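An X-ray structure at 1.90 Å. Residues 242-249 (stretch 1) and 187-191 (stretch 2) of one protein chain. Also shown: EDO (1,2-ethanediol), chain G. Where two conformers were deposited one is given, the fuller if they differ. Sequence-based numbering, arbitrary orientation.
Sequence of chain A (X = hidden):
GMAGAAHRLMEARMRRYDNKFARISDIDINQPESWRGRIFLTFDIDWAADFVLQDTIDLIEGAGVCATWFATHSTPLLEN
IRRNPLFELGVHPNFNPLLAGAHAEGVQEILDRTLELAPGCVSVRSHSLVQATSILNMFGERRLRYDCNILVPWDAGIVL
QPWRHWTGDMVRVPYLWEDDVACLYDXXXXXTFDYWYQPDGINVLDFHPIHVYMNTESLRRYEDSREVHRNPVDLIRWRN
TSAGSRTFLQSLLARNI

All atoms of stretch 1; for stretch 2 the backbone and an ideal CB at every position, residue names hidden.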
# COMPACT_ATOMS: atom_id res chain seq x y z
N SER A 242 -33.10 5.65 0.55
CA SER A 242 -32.52 6.35 1.72
C SER A 242 -31.18 6.95 1.32
O SER A 242 -30.92 7.18 0.13
CB SER A 242 -32.34 5.37 2.88
OG SER A 242 -31.29 4.45 2.62
N ALA A 243 -30.33 7.24 2.30
CA ALA A 243 -28.99 7.74 2.04
C ALA A 243 -28.11 6.59 1.57
O ALA A 243 -28.22 5.45 2.07
CB ALA A 243 -28.41 8.34 3.30
N GLY A 244 -27.23 6.87 0.61
CA GLY A 244 -26.26 5.89 0.17
C GLY A 244 -25.16 6.58 -0.62
O GLY A 244 -25.00 7.81 -0.53
N SER A 245 -24.45 5.79 -1.43
CA SER A 245 -23.32 6.27 -2.23
C SER A 245 -23.68 7.39 -3.18
O SER A 245 -22.91 8.33 -3.35
CB SER A 245 -22.69 5.12 -3.02
OG SER A 245 -22.17 4.11 -2.14
N ARG A 246 -24.86 7.31 -3.78
CA ARG A 246 -25.31 8.32 -4.73
C ARG A 246 -25.65 9.63 -4.04
O ARG A 246 -25.22 10.71 -4.47
CB ARG A 246 -26.55 7.83 -5.48
CG ARG A 246 -26.97 8.68 -6.65
CD ARG A 246 -28.30 8.18 -7.18
NE ARG A 246 -28.66 8.82 -8.44
CZ ARG A 246 -28.17 8.49 -9.63
NH1 ARG A 246 -27.29 7.55 -9.77
NH2 ARG A 246 -28.56 9.14 -10.70
N THR A 247 -26.41 9.57 -2.96
CA THR A 247 -26.78 10.79 -2.26
C THR A 247 -25.55 11.43 -1.58
O THR A 247 -25.46 12.64 -1.51
CB THR A 247 -27.92 10.57 -1.27
OG1 THR A 247 -27.51 9.64 -0.28
CG2 THR A 247 -29.20 10.09 -1.98
N PHE A 248 -24.59 10.62 -1.16
CA PHE A 248 -23.34 11.13 -0.59
C PHE A 248 -22.61 11.94 -1.68
O PHE A 248 -22.17 13.05 -1.44
CB PHE A 248 -22.50 9.95 -0.11
CG PHE A 248 -21.12 10.29 0.41
CD1 PHE A 248 -20.02 10.28 -0.43
CD2 PHE A 248 -20.91 10.53 1.76
CE1 PHE A 248 -18.76 10.52 0.06
CE2 PHE A 248 -19.64 10.76 2.25
CZ PHE A 248 -18.57 10.76 1.39
N LEU A 249 -22.50 11.37 -2.87
CA LEU A 249 -21.82 12.05 -3.98
C LEU A 249 -22.58 13.28 -4.38
O LEU A 249 -21.98 14.33 -4.63
CB LEU A 249 -21.72 11.11 -5.17
CG LEU A 249 -21.14 11.67 -6.47
CD1 LEU A 249 -19.72 12.25 -6.30
CD2 LEU A 249 -21.17 10.53 -7.54
N UNK A 187 -19.07 3.55 7.68
CA UNK A 187 -19.02 5.00 7.61
C UNK A 187 -20.37 5.53 7.15
O UNK A 187 -21.11 4.83 6.48
CB UNK A 187 -17.90 5.46 6.67
N UNK A 188 -20.68 6.77 7.51
CA UNK A 188 -21.99 7.38 7.24
C UNK A 188 -22.13 7.92 5.83
O UNK A 188 -21.19 8.52 5.29
CB UNK A 188 -22.25 8.51 8.23
N UNK A 189 -23.30 7.72 5.23
CA UNK A 189 -23.63 8.25 3.91
C UNK A 189 -24.47 9.51 4.02
O UNK A 189 -24.61 10.23 3.03
CB UNK A 189 -24.37 7.20 3.08
N UNK A 190 -24.98 9.78 5.22
CA UNK A 190 -25.92 10.90 5.46
C UNK A 190 -25.47 11.93 6.48
O UNK A 190 -26.29 12.52 7.18
CB UNK A 190 -27.27 10.34 5.92
N UNK A 191 -24.18 12.14 6.58
CA UNK A 191 -23.65 13.22 7.42
C UNK A 191 -23.97 14.58 6.79
O UNK A 191 -24.09 14.70 5.58
CB UNK A 191 -22.14 13.06 7.61
C1 EDO G . -10.52 2.60 9.90
O1 EDO G . -9.45 3.42 10.34
C2 EDO G . -11.55 2.59 11.02
O2 EDO G . -12.74 3.25 10.58

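Stretch 1 approaches as a short loop, Ser242 to Gly244, that turns into a helix at Ser245. Gly244 sits at the N-cap position: its N donates to Thr247 OG1 (2.9 Å), and its O accepts from Phe248 N (2.9 Å). Against this helix start lies stretch 2, which has no regular helix or strand.

At position 187 the ideal CB finds nothing of stretch 1 within 5.5 Å, so this contact sets no preference, and the extended backbone (phi/psi -73/154) admits almost any residue. The ethanediol lies beyond the CB, in reach of a long side chain. The deposited residue is Trp187, whose NE1 makes a weak hydrogen bond to EDO O2 at 3.3 Å, at the edge of the indole.

Position 188 points sideways, again with no atom of stretch 1 near its CB; polar or charged side chains would do as well as others. It is Glu188, its end leading away. What reaches stretch 1 is its backbone: Glu188 O lies 4.1 Å from Phe248 CD2.

Position 189 is where the contact is decided. Its CA-to-CB bond points toward stretch 1, and the ideal CB is 3.7 Å from Gly244 CA, 4.1 Å from Ala243 C and 4.6 Å from Phe248 CB. Ahead lie the bare backbone of Gly244, the methylene of Phe248 and, further on, the hydroxyl of Ser245. A mostly apolar surface of this kind suits leucine, methionine or an aromatic residue. The residue is Phe189, with chi1 in m, and it covers more of the contact than any other. Phe189 CD1 comes to 3.4 Å from Gly244 C, so the ring packs against the backbone itself. Phe189 CE1 lies 3.6 Å from Ser245 OG, while Phe248 CB meets the edge of the Phe189 ring, 4.1 Å from Phe189 CD1. A water donates to Phe189 O (2.6 Å) and is hydrogen-bonded to Thr247 OG1 (2.7 Å), linking the stretches where no direct hydrogen bond does.

Position 190 points sideways, yet its ideal CB is only 3.5 Å from Ala243 CB. A side chain must therefore steer past that methyl; small or polar residues could do so, and phi/psi of -121/31 would also suit asparagine. Asp190, with chi1 at 59° (p), packs its CB against Ala243 CB at 3.5 Å, with no charged partner in stretch 1 for its carboxylate.

Position 191 has no nearby atom of stretch 1 and leaves the choice open. Ser191 fills it, its OG hydrogen-bonded to a residue adjoining one of the stretches.

Stretch 2, residues 187-191: WEFDS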
# COMPACT_ATOMS: atom_id res chain seq x y z
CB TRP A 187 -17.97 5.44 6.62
CG TRP A 187 -16.59 5.08 7.07
CD1 TRP A 187 -16.16 4.90 8.34
CD2 TRP A 187 -15.44 4.97 6.24
NE1 TRP A 187 -14.79 4.64 8.36
CE2 TRP A 187 -14.34 4.67 7.07
CE3 TRP A 187 -15.23 5.09 4.87
CZ2 TRP A 187 -13.06 4.49 6.57
CZ3 TRP A 187 -13.95 4.90 4.38
CH2 TRP A 187 -12.90 4.60 5.23
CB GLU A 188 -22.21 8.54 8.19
CG GLU A 188 -22.15 8.16 9.67
CD GLU A 188 -22.34 9.36 10.63
OE1 GLU A 188 -22.63 10.49 10.15
OE2 GLU A 188 -22.18 9.16 11.86
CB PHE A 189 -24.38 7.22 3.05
CG PHE A 189 -23.52 6.08 2.61
CD1 PHE A 189 -22.57 6.26 1.61
CD2 PHE A 189 -23.61 4.85 3.22
CE1 PHE A 189 -21.76 5.23 1.23
CE2 PHE A 189 -22.76 3.83 2.85
CZ PHE A 189 -21.87 4.01 1.84
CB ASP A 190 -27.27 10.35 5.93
CG ASP A 190 -27.16 9.53 7.22
OD1 ASP A 190 -26.01 9.18 7.64
OD2 ASP A 190 -28.23 9.21 7.80
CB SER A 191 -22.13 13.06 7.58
OG SER A 191 -21.62 14.06 8.45
O HOH W 1 -26.60 11.30 1.65
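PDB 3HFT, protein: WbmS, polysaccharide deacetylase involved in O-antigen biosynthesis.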